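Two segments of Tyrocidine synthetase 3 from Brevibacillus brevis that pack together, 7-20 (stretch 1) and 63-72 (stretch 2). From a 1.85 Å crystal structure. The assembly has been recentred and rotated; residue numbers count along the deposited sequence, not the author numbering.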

# COMPACT_ATOMS: atom_id res chain seq x y z
N PRO A 7 4.56 17.50 4.83
CA PRO A 7 5.23 16.80 3.73
C PRO A 7 4.27 15.92 2.93
O PRO A 7 3.43 15.23 3.51
CB PRO A 7 6.28 15.95 4.46
CG PRO A 7 6.61 16.75 5.68
CD PRO A 7 5.29 17.34 6.11
N ARG A 8 4.37 15.98 1.60
CA ARG A 8 3.41 15.30 0.71
C ARG A 8 4.06 14.19 -0.12
O ARG A 8 3.39 13.52 -0.91
CB ARG A 8 2.80 16.32 -0.25
CG ARG A 8 2.13 17.49 0.44
CD ARG A 8 1.98 18.66 -0.48
NE ARG A 8 3.27 19.25 -0.83
CZ ARG A 8 3.41 20.38 -1.50
NH1 ARG A 8 2.35 21.06 -1.92
NH2 ARG A 8 4.62 20.84 -1.78
N SER A 9 5.37 14.03 0.04
CA SER A 9 6.11 13.04 -0.72
C SER A 9 7.24 12.53 0.14
O SER A 9 7.57 13.14 1.16
CB SER A 9 6.70 13.66 -1.98
OG SER A 9 7.71 14.59 -1.67
N VAL A 10 7.86 11.44 -0.30
CA VAL A 10 8.98 10.87 0.44
C VAL A 10 10.15 11.86 0.59
O VAL A 10 10.71 11.97 1.66
CB VAL A 10 9.45 9.51 -0.18
CG1 VAL A 10 9.98 9.71 -1.61
CG2 VAL A 10 10.49 8.84 0.69
N TRP A 11 10.49 12.59 -0.47
CA TRP A 11 11.62 13.52 -0.39
C TRP A 11 11.29 14.76 0.44
O TRP A 11 12.16 15.30 1.10
CB TRP A 11 12.18 13.89 -1.77
CG TRP A 11 12.97 12.75 -2.35
CD1 TRP A 11 12.65 11.99 -3.43
CD2 TRP A 11 14.19 12.21 -1.82
NE1 TRP A 11 13.61 11.02 -3.63
CE2 TRP A 11 14.56 11.13 -2.66
CE3 TRP A 11 15.01 12.53 -0.73
CZ2 TRP A 11 15.71 10.38 -2.44
CZ3 TRP A 11 16.15 11.79 -0.52
CH2 TRP A 11 16.50 10.73 -1.37
N GLU A 12 10.03 15.21 0.42
CA GLU A 12 9.62 16.30 1.31
C GLU A 12 9.74 15.88 2.78
O GLU A 12 10.23 16.65 3.62
CB GLU A 12 8.20 16.78 0.99
CG GLU A 12 8.14 17.64 -0.26
CD GLU A 12 6.77 18.23 -0.52
OE1 GLU A 12 6.62 18.93 -1.55
OE2 GLU A 12 5.85 18.01 0.31
N ALA A 13 9.34 14.64 3.07
CA ALA A 13 9.46 14.09 4.42
C ALA A 13 10.92 13.96 4.86
O ALA A 13 11.28 14.40 5.94
CB ALA A 13 8.76 12.73 4.51
N ARG A 14 11.75 13.37 4.00
CA ARG A 14 13.16 13.17 4.31
C ARG A 14 13.88 14.49 4.56
O ARG A 14 14.60 14.65 5.54
CB ARG A 14 13.86 12.40 3.18
CG ARG A 14 13.46 10.94 3.12
CD ARG A 14 13.99 10.26 1.87
NE ARG A 14 13.73 8.83 1.94
CZ ARG A 14 13.68 8.01 0.89
NH1 ARG A 14 13.88 8.47 -0.34
NH2 ARG A 14 13.42 6.73 1.07
N LEU A 15 13.67 15.45 3.66
CA LEU A 15 14.30 16.75 3.77
C LEU A 15 13.85 17.50 5.01
O LEU A 15 14.68 18.06 5.73
CB LEU A 15 13.99 17.61 2.53
CG LEU A 15 14.84 17.29 1.30
CD1 LEU A 15 14.19 17.87 0.03
CD2 LEU A 15 16.26 17.83 1.48
N ALA A 16 12.54 17.52 5.26
CA ALA A 16 11.98 18.25 6.39
C ALA A 16 12.58 17.77 7.69
O ALA A 16 12.90 18.57 8.56
CB ALA A 16 10.47 18.10 6.42
N GLN A 17 12.71 16.45 7.82
CA GLN A 17 13.34 15.81 8.98
C GLN A 17 14.78 16.28 9.18
O GLN A 17 15.18 16.62 10.30
CB GLN A 17 13.27 14.28 8.82
CG GLN A 17 14.32 13.44 9.55
CD GLN A 17 15.42 12.89 8.62
OE1 GLN A 17 15.20 12.55 7.43
NE2 GLN A 17 16.61 12.78 9.17
N VAL A 18 15.56 16.29 8.10
CA VAL A 18 16.93 16.77 8.15
C VAL A 18 17.02 18.26 8.53
O VAL A 18 17.85 18.63 9.36
CB VAL A 18 17.68 16.49 6.83
CG1 VAL A 18 19.00 17.24 6.79
CG2 VAL A 18 17.92 14.98 6.67
N TRP A 19 16.16 19.10 7.96
CA TRP A 19 16.17 20.53 8.29
C TRP A 19 15.87 20.77 9.76
O TRP A 19 16.49 21.61 10.40
CB TRP A 19 15.15 21.30 7.45
CG TRP A 19 15.53 21.52 6.02
CD1 TRP A 19 16.39 20.76 5.26
CD2 TRP A 19 15.01 22.53 5.15
NE1 TRP A 19 16.44 21.26 3.99
CE2 TRP A 19 15.61 22.34 3.89
CE3 TRP A 19 14.10 23.58 5.32
CZ2 TRP A 19 15.33 23.16 2.79
CZ3 TRP A 19 13.82 24.40 4.23
CH2 TRP A 19 14.44 24.18 2.98
N GLU A 20 14.88 20.04 10.29
CA GLU A 20 14.52 20.15 11.71
C GLU A 20 15.70 19.84 12.62
O GLU A 20 15.96 20.56 13.58
CB GLU A 20 13.35 19.23 12.03
CG GLU A 20 12.03 19.68 11.42
CD GLU A 20 10.96 18.61 11.44
OE1 GLU A 20 9.80 18.94 11.11
OE2 GLU A 20 11.26 17.45 11.79
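Stretch 2 63-72: ILFEKPTIQE

Stretch 1 enters as a short loop, Pro7 to Ser9, and turns into a helix at Val10 that runs on past Glu20. Ser9 is the N-cap of this helix: its OG accepts from Glu12 N at 3.2 Å. Stretch 2 starts in the last turn of one helix, 63-66, and leaves helical conformation at Lys67. The backbone bond from Lys67 N to Ile63 O, 2.6 Å, closes that turn. Lys67 has phi/psi of -122/73, Pro68 -81/1 and Thr69 -111/154. A second helix begins at Ile70 and continues beyond Glu72. Thr69 is its N-cap, and the capping bond from Glu72 N to Thr69 OG1 is weak at 3.5 Å. Thr69 OG1 also donates to Glu72 OE2 at 2.6 Å.

The two segments run in opposite order along the contact. Leu64 and Pro68, which precede the second helix, meet Trp19 late in stretch 1, whereas Gln71 meets Arg8 and Glu12 near its start. The backbones come nearest at Glu12 and Ile70, whose CA atoms are 6.0 Å apart. The contact buries 421 Å², both sides summed.

Ile70 contributes the most surface. Its side chain, with chi1 and chi2 both m, fits as a knob among Glu12, Leu15, Ala16 and Trp19. Ile70 CG2 lies 3.8 Å from Glu12 CG. Ile70 CD1 reaches further in, 3.8 Å from Leu15 CB and 4.4 Å from Ala16 CB. The same methyl sits over one face of the Trp19 indole. Ile70 CD1 is 3.4 Å from Trp19 CD2 and 3.4 Å from the centroid of the Trp19 six-membered ring, 11° off the ring normal. This is a CH-pi contact.

The CA-to-CB bond of Trp19 points toward stretch 2, and the residue has the next largest covered area. Pro68 O approaches the edge of its ring, 3.2 Å from Trp19 CH2. Leu64 CD1 lies 4.2 Å from Trp19 CZ2. The indole thus meets both the end of the first helix and the turn that follows it.

Gln71 forms the polar end of the contact. Arg8 NH2 donates to Gln71 OE1 at 2.9 Å, with the acceptor near the guanidinium plane. The guanidinium is also held by Glu12: Arg8 NH2 forms a salt bridge with Glu12 OE1 at 2.8 Å, and Arg8 NE donates to Glu12 OE2 at 3.1 Å. One water joins the segments here, its O donating to Glu12 OE1 at 2.7 Å and to Gln71 O at 2.8 Å.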

# COMPACT_ATOMS: atom_id res chain seq x y z
N ILE A 63 22.34 24.48 -5.59
CA ILE A 63 20.94 24.11 -5.74
C ILE A 63 20.12 24.45 -4.49
O ILE A 63 18.97 24.89 -4.60
CB ILE A 63 20.80 22.61 -6.07
CG1 ILE A 63 21.41 22.32 -7.45
CG2 ILE A 63 19.34 22.19 -6.05
CD1 ILE A 63 20.74 23.04 -8.60
N LEU A 64 20.69 24.27 -3.30
CA LEU A 64 20.01 24.67 -2.07
C LEU A 64 19.76 26.18 -2.06
O LEU A 64 18.69 26.63 -1.64
CB LEU A 64 20.82 24.25 -0.84
CG LEU A 64 20.24 24.60 0.54
CD1 LEU A 64 18.76 24.26 0.66
CD2 LEU A 64 21.03 23.88 1.64
N PHE A 65 20.73 26.95 -2.52
CA PHE A 65 20.53 28.39 -2.67
C PHE A 65 19.45 28.70 -3.70
O PHE A 65 18.58 29.54 -3.48
CB PHE A 65 21.84 29.08 -3.06
CG PHE A 65 22.72 29.40 -1.89
CD1 PHE A 65 24.01 28.89 -1.80
CD2 PHE A 65 22.27 30.23 -0.87
CE1 PHE A 65 24.84 29.21 -0.71
CE2 PHE A 65 23.08 30.55 0.21
CZ PHE A 65 24.37 30.04 0.29
N GLU A 66 19.52 28.00 -4.83
CA GLU A 66 18.60 28.20 -5.95
C GLU A 66 17.18 27.72 -5.61
O GLU A 66 16.21 28.35 -6.01
CB GLU A 66 19.13 27.44 -7.17
CG GLU A 66 18.36 27.65 -8.46
CD GLU A 66 19.01 26.91 -9.62
OE1 GLU A 66 20.21 27.16 -9.89
OE2 GLU A 66 18.34 26.07 -10.25
N LYS A 67 17.09 26.62 -4.87
CA LYS A 67 15.82 25.98 -4.53
C LYS A 67 15.70 25.92 -3.01
O LYS A 67 15.84 24.86 -2.41
CB LYS A 67 15.78 24.56 -5.11
CG LYS A 67 16.17 24.43 -6.57
CD LYS A 67 15.08 24.89 -7.52
CE LYS A 67 15.31 24.32 -8.93
NZ LYS A 67 14.12 24.53 -9.78
N PRO A 68 15.45 27.08 -2.37
CA PRO A 68 15.56 27.20 -0.91
C PRO A 68 14.36 26.71 -0.09
O PRO A 68 14.40 26.80 1.14
CB PRO A 68 15.74 28.70 -0.71
CG PRO A 68 14.94 29.31 -1.81
CD PRO A 68 15.11 28.38 -2.99
N THR A 69 13.32 26.18 -0.73
CA THR A 69 12.17 25.65 -0.01
C THR A 69 12.11 24.13 -0.12
O THR A 69 12.62 23.55 -1.09
CB THR A 69 10.85 26.26 -0.51
OG1 THR A 69 10.66 25.92 -1.89
CG2 THR A 69 10.84 27.78 -0.35
N ILE A 70 11.50 23.49 0.87
CA ILE A 70 11.37 22.04 0.89
C ILE A 70 10.76 21.50 -0.41
O ILE A 70 11.25 20.52 -0.97
CB ILE A 70 10.50 21.57 2.08
CG1 ILE A 70 11.24 21.77 3.41
CG2 ILE A 70 10.12 20.10 1.93
CD1 ILE A 70 12.46 20.88 3.59
N GLN A 71 9.68 22.13 -0.89
CA GLN A 71 9.00 21.60 -2.08
C GLN A 71 9.87 21.71 -3.33
O GLN A 71 9.87 20.81 -4.15
CB GLN A 71 7.63 22.24 -2.29
CG GLN A 71 7.63 23.73 -2.56
CD GLN A 71 6.22 24.29 -2.73
OE1 GLN A 71 5.24 23.58 -2.58
NE2 GLN A 71 6.13 25.58 -3.02
N GLU A 72 10.61 22.80 -3.46
CA GLU A 72 11.48 22.97 -4.62
C GLU A 72 12.64 21.99 -4.61
O GLU A 72 12.99 21.43 -5.65
CB GLU A 72 12.04 24.38 -4.68
CG GLU A 72 11.03 25.46 -4.98
CD GLU A 72 11.64 26.83 -4.86
OE1 GLU A 72 11.91 27.44 -5.91
OE2 GLU A 72 11.89 27.29 -3.73
O HOH W 1 7.98 18.78 -3.89